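Local coordinates for putative aspartyl-tRNA synthetase (PDB 6OD8) that probably charges tRNA(Asp) with L-aspartate at the expense of ATP, as a class II aminoacyl-tRNA synthetase, at the interface of chains A and B. Coordinates in Å, arbitrary orientation; residue numbers count along the deposited sequence, not the author numbering. Chains: chain A/B, Putative aspartyl-tRNA synthetase.

Contact 1: the interface of chains A and B. Residues chain A 224-225, 228, 232, 293, 530; chain B 232, 236, 242, 244, 291.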
ATOM      1  N   GLN A 224     -10.681  -7.886  -1.726  1.00 12.46           N
ATOM      2  CA  GLN A 224      -9.473  -7.306  -2.300  1.00 13.55           C
ATOM      3  C   GLN A 224      -8.681  -6.532  -1.250  1.00 18.01           C
ATOM      4  O   GLN A 224      -7.447  -6.645  -1.171  1.00 13.89           O
ATOM      5  CB  GLN A 224      -9.831  -6.397  -3.480  1.00 14.53           C
ATOM      6  CG  GLN A 224      -8.614  -6.054  -4.378  1.00 13.32           C
ATOM      7  CD  GLN A 224      -8.740  -4.675  -5.019  1.00 17.58           C
ATOM      8  OE1 GLN A 224      -8.504  -3.657  -4.370  1.00 23.10           O
ATOM      9  NE2 GLN A 224      -9.139  -4.641  -6.274  1.00 15.07           N
ATOM     10  N   SER A 225      -9.375  -5.743  -0.432  1.00 16.02           N
ATOM     11  CA  SER A 225      -8.713  -5.048   0.662  1.00 14.50           C
ATOM     12  C   SER A 225      -8.040  -6.029   1.617  1.00 10.73           C
ATOM     13  O   SER A 225      -6.920  -5.775   2.098  1.00 11.57           O
ATOM     14  CB  SER A 225      -9.731  -4.181   1.419  1.00 14.76           C
ATOM     15  OG  SER A 225      -9.097  -3.518   2.500  1.00 17.82           O
ATOM     16  N   CYS A 228      -4.625  -7.336   0.251  1.00 14.83           N
ATOM     17  CA  CYS A 228      -3.562  -6.360   0.529  1.00 13.10           C
ATOM     18  C   CYS A 228      -3.154  -6.385   1.997  1.00 17.20           C
ATOM     19  O   CYS A 228      -1.965  -6.394   2.332  1.00 13.09           O
ATOM     20  CB  CYS A 228      -4.020  -4.942   0.142  1.00 18.48           C
ATOM     21  SG  CYS A 228      -4.220  -4.700  -1.643  1.00 23.54           S
ATOM     22  N   ARG A 232       0.649  -7.524   3.290  1.00 12.60           N
ATOM     23  CA  ARG A 232       1.566  -6.647   4.019  0.52 12.90           C
ATOM     24  C   ARG A 232       1.844  -7.166   5.426  1.00 15.11           C
ATOM     25  O   ARG A 232       2.984  -7.108   5.910  1.00 13.39           O
ATOM     26  CB  ARG A 232       1.001  -5.232   4.094  0.52 10.69           C
ATOM     27  CG  ARG A 232       0.943  -4.476   2.780  0.52 11.07           C
ATOM     28  CD  ARG A 232       0.580  -3.019   3.065  0.52 14.30           C
ATOM     29  NE  ARG A 232      -0.615  -2.944   3.906  0.52 14.57           N
ATOM     30  CZ  ARG A 232      -1.863  -2.984   3.446  0.52 18.90           C
ATOM     31  NH1 ARG A 232      -2.090  -3.066   2.139  0.52 15.88           N
ATOM     32  NH2 ARG A 232      -2.890  -2.911   4.294  0.52 16.49           N
ATOM     33  N   VAL A 293       3.510  -2.230  -2.862  1.00 14.22           N
ATOM     34  CA  VAL A 293       2.139  -2.391  -3.337  1.00 13.64           C
ATOM     35  C   VAL A 293       1.828  -1.141  -4.138  1.00 14.84           C
ATOM     36  O   VAL A 293       1.842  -0.041  -3.584  1.00 15.49           O
ATOM     37  CB  VAL A 293       1.134  -2.557  -2.183  1.00 12.38           C
ATOM     38  CG1 VAL A 293      -0.312  -2.685  -2.737  1.00 13.41           C
ATOM     39  CG2 VAL A 293       1.489  -3.743  -1.313  1.00  9.90           C
ATOM     40  N   LEU A 530      -2.754  -8.167  -8.066  1.00 14.57           N
ATOM     41  CA  LEU A 530      -3.761  -8.173  -7.003  1.00 15.78           C
ATOM     42  C   LEU A 530      -5.139  -8.564  -7.538  1.00 17.33           C
ATOM     43  O   LEU A 530      -5.802  -9.448  -6.985  1.00 13.74           O
ATOM     44  CB  LEU A 530      -3.818  -6.789  -6.340  1.00 11.34           C
ATOM     45  CG  LEU A 530      -5.040  -6.560  -5.430  1.00 13.74           C
ATOM     46  CD1 LEU A 530      -4.947  -7.447  -4.226  1.00 12.50           C
ATOM     47  CD2 LEU A 530      -5.123  -5.068  -5.020  1.00 11.47           C
TER
ATOM     48  N   ARG B 232      -1.847   2.842   7.902  1.00  9.97           N
ATOM     49  CA  ARG B 232      -2.806   1.800   7.527  0.52 13.82           C
ATOM     50  C   ARG B 232      -3.369   1.094   8.752  1.00 11.92           C
ATOM     51  O   ARG B 232      -4.568   0.788   8.806  1.00 14.36           O
ATOM     52  CB  ARG B 232      -2.162   0.757   6.602  0.52 11.40           C
ATOM     53  CG  ARG B 232      -1.687   1.274   5.236  0.52  9.83           C
ATOM     54  CD  ARG B 232      -1.546   0.089   4.261  0.52 11.00           C
ATOM     55  NE  ARG B 232      -0.948   0.432   2.968  0.52 11.85           N
ATOM     56  CZ  ARG B 232       0.361   0.591   2.765  0.52 10.03           C
ATOM     57  NH1 ARG B 232       1.213   0.456   3.766  0.52  8.90           N
ATOM     58  NH2 ARG B 232       0.814   0.900   1.560  0.52 23.61           N
ATOM     59  N   ILE B 236      -7.250   0.637   9.437  1.00 12.03           N
ATOM     60  CA  ILE B 236      -7.823  -0.708   9.467  1.00 16.17           C
ATOM     61  C   ILE B 236      -8.521  -0.972  10.801  1.00 15.17           C
ATOM     62  O   ILE B 236      -9.616  -1.548  10.845  1.00 18.10           O
ATOM     63  CB  ILE B 236      -6.717  -1.739   9.193  1.00 15.16           C
ATOM     64  CG1 ILE B 236      -6.275  -1.619   7.730  1.00 13.85           C
ATOM     65  CG2 ILE B 236      -7.195  -3.160   9.558  1.00 19.15           C
ATOM     66  CD1 ILE B 236      -4.927  -2.375   7.450  1.00 17.32           C
ATOM     67  N   GLU B 242      -9.307  -0.554   2.313  1.00 13.08           N
ATOM     68  CA  GLU B 242      -8.320  -0.095   1.333  1.00 12.93           C
ATOM     69  C   GLU B 242      -8.882  -0.153  -0.089  1.00 16.47           C
ATOM     70  O   GLU B 242      -9.494  -1.153  -0.487  1.00 13.67           O
ATOM     71  CB  GLU B 242      -7.046  -0.953   1.415  1.00 10.38           C
ATOM     72  CG  GLU B 242      -5.968  -0.411   0.434  1.00 13.08           C
ATOM     73  CD  GLU B 242      -4.595  -1.028   0.637  1.00 24.03           C
ATOM     74  OE1 GLU B 242      -4.448  -1.911   1.501  1.00 20.67           O
ATOM     75  OE2 GLU B 242      -3.657  -0.643  -0.092  1.00 26.88           O
ATOM     76  N   HIS B 244      -7.917   0.716  -4.419  1.00 12.70           N
ATOM     77  CA  HIS B 244      -6.918   1.014  -5.447  1.00 13.82           C
ATOM     78  C   HIS B 244      -7.662   1.590  -6.633  1.00 16.52           C
ATOM     79  O   HIS B 244      -8.467   0.899  -7.262  1.00 16.44           O
ATOM     80  CB  HIS B 244      -6.122  -0.239  -5.829  1.00 13.28           C
ATOM     81  CG  HIS B 244      -5.196  -0.670  -4.739  1.00 12.18           C
ATOM     82  ND1 HIS B 244      -5.565  -1.574  -3.762  1.00 19.61           N
ATOM     83  CD2 HIS B 244      -3.966  -0.232  -4.406  1.00 14.43           C
ATOM     84  CE1 HIS B 244      -4.571  -1.713  -2.902  1.00 14.88           C
ATOM     85  NE2 HIS B 244      -3.587  -0.910  -3.273  1.00 19.45           N
ATOM     86  N   PHE B 291      -9.388   4.149   2.450  1.00 11.66           N
ATOM     87  CA  PHE B 291      -8.087   4.799   2.373  1.00 11.60           C
ATOM     88  C   PHE B 291      -7.348   4.271   1.144  1.00 10.90           C
ATOM     89  O   PHE B 291      -7.651   3.199   0.628  1.00 11.76           O
ATOM     90  CB  PHE B 291      -7.240   4.581   3.648  1.00  9.12           C
ATOM     91  CG  PHE B 291      -6.693   3.181   3.818  1.00 13.86           C
ATOM     92  CD1 PHE B 291      -5.502   2.797   3.196  1.00 16.15           C
ATOM     93  CD2 PHE B 291      -7.352   2.254   4.634  1.00 14.79           C
ATOM     94  CE1 PHE B 291      -4.988   1.511   3.358  1.00 10.87           C
ATOM     95  CE2 PHE B 291      -6.838   0.970   4.828  1.00 19.10           C
ATOM     96  CZ  PHE B 291      -5.656   0.600   4.197  1.00 14.83           C
TER
HETATM   97  O   HOH W   1      -9.077  -1.961  -7.707  1.00 18.28           O
HETATM   98  O   HOH W   2      -9.944  -1.403  -4.670  1.00 19.20           O
HETATM   99  O   HOH W   3      -7.656  -3.079  -1.793  1.00 19.76           O
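Helix 215-237 of chain A and the segment of chain B that follows its own copy of that helix, strand 241-242 and B:His244, form a motif 1 part of the two-fold dimer interface.

The charged contact joins A:Arg232 to B:Glu242. The carboxylate, on an extended chain, meets the guanidinium tip to tip: NH1 of A:Arg232 gives a salt bridge and hydrogen bond of 2.7 Å to OE1 of B:Glu242, received on the syn lone pair. OE1 lies 26° out of the guanidinium plane. The arginine chain is bent (chi3 -51°), whereas its counterpart B:Arg232 keeps an extended chain, so the two arms do not follow the two-fold. The backbone O of A:Cys228 is 3.3 Å above one face of the A:Arg232 guanidinium, towards the rim, and CD1 of B:Ile236 touches its edge. The two guanidinium groups are nearly parallel, 17° apart, but offset, the chains crossing obliquely; the carboxylate probably eases their mutual repulsion.

A direct backbone bond ties down the same glutamate. The hydroxyl OG of A:Ser225, anti to its own backbone N, accepts from N of B:Glu242 at 3.0 Å.

Water carries the amide of A:Gln224 across. Its NE2 reaches water 1, shared with the carbonyl O of B:His244, and OE1 holds water 2, which lies 2.9 Å from N of B:His244. Water 3 joins OE1 of A:Gln224, at 2.8 Å, to O of B:Glu242 and to ND1 of the histidine ring. Through these waters the amide addresses both polar backbone atoms of B:His244.

Packing completes the seat of the imidazole. CE1 of B:His244 abuts SG of A:Cys228 at 3.3 Å, CD2 of A:Leu530, from the GIGLER sequence of motif 3, approaches ND1 at 3.7 Å, and CG1 of A:Val293 comes 3.8 Å from NE2.

Paired with its two-fold twin, this mixed polar and apolar patch fastens motif 1 of each subunit against the other, holding the synthetase as a dimer.

Contact 2: the interface of chains A and B. Residues chain A 246, 248-250, 278, 281, 511; chain B 549, 551, 556-558.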
ATOM      1  N   PRO A 246       9.467   4.855  -8.295  1.00 14.49           N
ATOM      2  CA  PRO A 246       8.725   5.722  -9.218  1.00 15.43           C
ATOM      3  C   PRO A 246       8.049   4.944 -10.327  1.00 15.73           C
ATOM      4  O   PRO A 246       8.559   3.939 -10.836  1.00 18.06           O
ATOM      5  CB  PRO A 246       9.808   6.658  -9.783  1.00 15.41           C
ATOM      6  CG  PRO A 246      11.093   5.856  -9.655  1.00 15.78           C
ATOM      7  CD  PRO A 246      10.921   5.093  -8.355  1.00 15.32           C
ATOM      8  N   ILE A 248       7.085   6.834 -13.061  1.00 13.34           N
ATOM      9  CA  ILE A 248       7.631   7.534 -14.228  1.00 18.07           C
ATOM     10  C   ILE A 248       9.096   7.142 -14.398  1.00 19.13           C
ATOM     11  O   ILE A 248       9.885   7.232 -13.456  1.00 18.40           O
ATOM     12  CB  ILE A 248       7.473   9.056 -14.081  1.00 17.53           C
ATOM     13  CG1 ILE A 248       5.979   9.405 -14.076  1.00 16.63           C
ATOM     14  CG2 ILE A 248       8.204   9.776 -15.219  1.00 16.44           C
ATOM     15  CD1 ILE A 248       5.680  10.886 -13.908  1.00 20.13           C
ATOM     16  N   ILE A 249       9.462   6.695 -15.597  1.00 14.87           N
ATOM     17  CA  ILE A 249      10.845   6.321 -15.893  1.00 17.34           C
ATOM     18  C   ILE A 249      11.310   7.010 -17.170  1.00 16.20           C
ATOM     19  O   ILE A 249      10.515   7.525 -17.954  1.00 19.61           O
ATOM     20  CB  ILE A 249      11.011   4.788 -15.982  1.00 17.12           C
ATOM     21  CG1 ILE A 249      10.124   4.186 -17.083  1.00 19.86           C
ATOM     22  CG2 ILE A 249      10.695   4.168 -14.625  1.00 22.37           C
ATOM     23  CD1 ILE A 249      10.287   2.631 -17.221  1.00 20.68           C
ATOM     24  N   ASN A 250      12.629   7.077 -17.353  1.00 16.72           N
ATOM     25  CA  ASN A 250      13.115   7.917 -18.433  1.00 17.71           C
ATOM     26  C   ASN A 250      13.150   7.192 -19.770  1.00 19.81           C
ATOM     27  O   ASN A 250      13.335   7.845 -20.800  1.00 21.75           O
ATOM     28  CB  ASN A 250      14.508   8.472 -18.127  1.00 26.31           C
ATOM     29  CG  ASN A 250      15.574   7.429 -18.233  1.00 28.86           C
ATOM     30  OD1 ASN A 250      15.312   6.241 -18.040  1.00 29.02           O
ATOM     31  ND2 ASN A 250      16.789   7.856 -18.540  1.00 23.29           N
ATOM     32  N   TYR A 278      13.851  -1.328  -9.678  1.00 14.92           N
ATOM     33  CA  TYR A 278      14.072  -0.573  -8.442  1.00 13.54           C
ATOM     34  C   TYR A 278      14.120  -1.483  -7.220  1.00 12.79           C
ATOM     35  O   TYR A 278      14.924  -1.253  -6.310  1.00 16.41           O
ATOM     36  CB  TYR A 278      12.984   0.491  -8.271  1.00 15.46           C
ATOM     37  CG  TYR A 278      13.089   1.547  -9.332  1.00 17.09           C
ATOM     38  CD1 TYR A 278      14.160   2.425  -9.342  1.00 14.30           C
ATOM     39  CD2 TYR A 278      12.130   1.662 -10.337  1.00 22.18           C
ATOM     40  CE1 TYR A 278      14.295   3.380 -10.335  1.00 17.69           C
ATOM     41  CE2 TYR A 278      12.260   2.633 -11.331  1.00 16.70           C
ATOM     42  CZ  TYR A 278      13.334   3.470 -11.322  1.00 20.11           C
ATOM     43  OH  TYR A 278      13.452   4.421 -12.311  1.00 23.72           O
ATOM     44  N   MET A 281      17.516  -2.741  -7.036  1.00 13.11           N
ATOM     45  CA  MET A 281      18.500  -1.717  -6.717  1.00 15.78           C
ATOM     46  C   MET A 281      18.460  -1.344  -5.241  1.00 14.32           C
ATOM     47  O   MET A 281      19.499  -1.043  -4.654  1.00 14.77           O
ATOM     48  CB  MET A 281      18.256  -0.477  -7.581  1.00 17.13           C
ATOM     49  CG  MET A 281      18.411  -0.796  -9.089  1.00 20.76           C
ATOM     50  SD  MET A 281      17.731   0.492 -10.189  1.00 21.24           S
ATOM     51  CE  MET A 281      18.916   1.739  -9.744  1.00 14.93           C
ATOM     52  N   GLU A 511      21.718   2.556 -15.075  1.00 20.06           N
ATOM     53  CA  GLU A 511      21.815   2.726 -13.623  1.00 23.25           C
ATOM     54  C   GLU A 511      21.509   1.423 -12.889  1.00 22.65           C
ATOM     55  O   GLU A 511      22.101   1.127 -11.841  1.00 18.07           O
ATOM     56  CB  GLU A 511      20.873   3.839 -13.150  1.00 24.22           C
ATOM     57  CG  GLU A 511      21.304   5.232 -13.561  1.00 30.75           C
ATOM     58  CD  GLU A 511      20.594   5.698 -14.815  1.00 33.98           C
ATOM     59  OE1 GLU A 511      19.870   4.883 -15.428  1.00 36.67           O
ATOM     60  OE2 GLU A 511      20.754   6.874 -15.184  1.00 42.69           O
TER
ATOM     61  N   PHE B 549      13.844   7.333  -5.124  1.00 15.54           N
ATOM     62  CA  PHE B 549      14.369   7.695  -6.437  1.00 14.75           C
ATOM     63  C   PHE B 549      13.566   8.901  -6.902  1.00 15.68           C
ATOM     64  O   PHE B 549      12.545   8.749  -7.594  1.00 17.14           O
ATOM     65  CB  PHE B 549      14.245   6.529  -7.423  1.00 20.03           C
ATOM     66  CG  PHE B 549      14.982   5.284  -6.980  1.00 20.78           C
ATOM     67  CD1 PHE B 549      16.349   5.175  -7.178  1.00 22.74           C
ATOM     68  CD2 PHE B 549      14.299   4.250  -6.324  1.00 18.96           C
ATOM     69  CE1 PHE B 549      17.044   4.027  -6.766  1.00 20.24           C
ATOM     70  CE2 PHE B 549      14.974   3.106  -5.900  1.00 14.66           C
ATOM     71  CZ  PHE B 549      16.347   2.991  -6.127  1.00 21.23           C
ATOM     72  N   ARG B 551      11.623  12.255  -8.308  1.00 15.22           N
ATOM     73  CA  ARG B 551      11.201  12.789  -9.597  1.00 13.38           C
ATOM     74  C   ARG B 551      10.924  14.273  -9.427  1.00 18.03           C
ATOM     75  O   ARG B 551      10.200  14.658  -8.507  1.00 18.66           O
ATOM     76  CB  ARG B 551       9.933  12.097 -10.103  1.00 17.20           C
ATOM     77  CG  ARG B 551      10.150  10.620 -10.482  1.00 19.29           C
ATOM     78  CD  ARG B 551      11.017  10.564 -11.731  1.00 17.93           C
ATOM     79  NE  ARG B 551      11.318   9.187 -12.122  1.00 17.86           N
ATOM     80  CZ  ARG B 551      12.421   8.536 -11.772  1.00 20.09           C
ATOM     81  NH1 ARG B 551      13.334   9.133 -11.010  1.00 19.32           N
ATOM     82  NH2 ARG B 551      12.617   7.290 -12.207  1.00 15.49           N
ATOM     83  N   THR B 556      14.590  12.460 -13.975  1.00 17.58           N
ATOM     84  CA  THR B 556      13.851  11.238 -14.297  1.00 23.48           C
ATOM     85  C   THR B 556      14.687   9.976 -14.111  1.00 17.80           C
ATOM     86  O   THR B 556      14.249   8.900 -14.522  1.00 20.65           O
ATOM     87  CB  THR B 556      13.355  11.256 -15.747  1.00 25.06           C
ATOM     88  OG1 THR B 556      14.460  11.569 -16.593  1.00 25.70           O
ATOM     89  CG2 THR B 556      12.251  12.297 -15.930  1.00 32.02           C
ATOM     90  N   THR B 557      15.885  10.088 -13.555  1.00 19.44           N
ATOM     91  CA  THR B 557      16.789   8.968 -13.340  1.00 19.69           C
ATOM     92  C   THR B 557      17.429   9.114 -11.975  1.00 27.70           C
ATOM     93  O   THR B 557      17.522  10.226 -11.446  1.00 39.66           O
ATOM     94  CB  THR B 557      17.932   8.917 -14.359  1.00 34.01           C
ATOM     95  OG1 THR B 557      18.753  10.077 -14.168  1.00 39.39           O
ATOM     96  CG2 THR B 557      17.424   8.884 -15.739  1.00 31.17           C
ATOM     97  N   PRO B 558      17.891   8.007 -11.373  1.00 27.18           N
ATOM     98  CA  PRO B 558      17.643   6.601 -11.705  1.00 23.31           C
ATOM     99  C   PRO B 558      16.151   6.302 -11.672  1.00 30.43           C
ATOM    100  O   PRO B 558      15.644   5.372 -12.312  1.00 32.86           O
ATOM    101  CB  PRO B 558      18.362   5.839 -10.594  1.00 25.04           C
ATOM    102  CG  PRO B 558      19.370   6.777 -10.060  1.00 29.12           C
ATOM    103  CD  PRO B 558      18.810   8.148 -10.232  1.00 33.54           C
ATOM    104  OXT PRO B 558      15.418   7.037 -11.003  1.00 24.96           O
TER
HETATM  105  O   HOH W   4      14.070   6.232 -15.005  1.00 20.09           O
HETATM  106  O   HOH W   5      16.679   5.263 -15.426  1.00 37.52           O
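This part of the two-fold dimer interface is a tail-docking contact: the C-terminal segment of chain B lies against the loop at A:Pro246, strand 248-249, helix 276-283 and helix 510-514 of chain A, fixing the end of one subunit on its partner.

B:Arg551 organises the polar contacts. Bent at chi2 (-69°), it turns its side edge to the main chain of A:Ile248, where one carbonyl oxygen takes two bonds: NE reaches O of A:Ile248 at 2.8 Å from above the carbonyl plane, and NH2 comes at 3.0 Å within that plane. The far end of the guanidinium grips its own chain terminus. NH1 gives a 3.0 Å bond to the carboxylate oxygen OXT of B:Pro558, which NH2 also engages. Both acceptors lie in the guanidinium plane, and so does the hydroxyl OH of A:Tyr278, its ring turned 62° away, which makes a 3.0 Å hydrogen bond with NH2 of B:Arg551. Rotation of the flat group is thereby fixed, and its positive charge probably stabilises the terminal carboxylate.

Both faces of that group are occupied. CG of A:Pro246, the conserved proline of motif 1, stands 3.3 Å above one, towards the rim, and the carbonyl O of B:Thr556 lies over the centre of the other.

Among the apolar groups, A:Tyr278 and B:Phe549 run antiparallel alongside one another, with CD1 of the tyrosine 3.5 Å above the phenylalanine ring near its rim. CD of A:Pro246 covers the centre of the tyrosine ring and also touches CB of B:Phe549.

Two waters fill out the polar seam. Water 4 lies 2.9 Å from N of A:Asn250 and 2.7 Å from O of B:Thr556; water 5 joins OD1 of A:Asn250 to OE1 of A:Glu511, and both waters approach O of B:Pro558.

A tail ending in a cis Thr-Pro peptide is thus locked onto the neighbouring subunit, which probably steadies the catalytic domain of each.

Contact 1 and contact 2 belong to one two-fold interface, the centres of their C-alpha atoms about 25 Å apart, and each recurs with the chains exchanged. Motif 1 connects them: contact 1 uses helix 215-237 of both chains and residues 242 and 244 of chain B, whereas contact 2 takes up the conserved proline A:Pro246 and the strand 248-249 region just after it. In each chain helix 530-538 leads towards the C-terminal tail; the helix of chain A serves contact 1 and the tail of chain B contact 2. Central helices and docked tails together may couple the two catalytic domains.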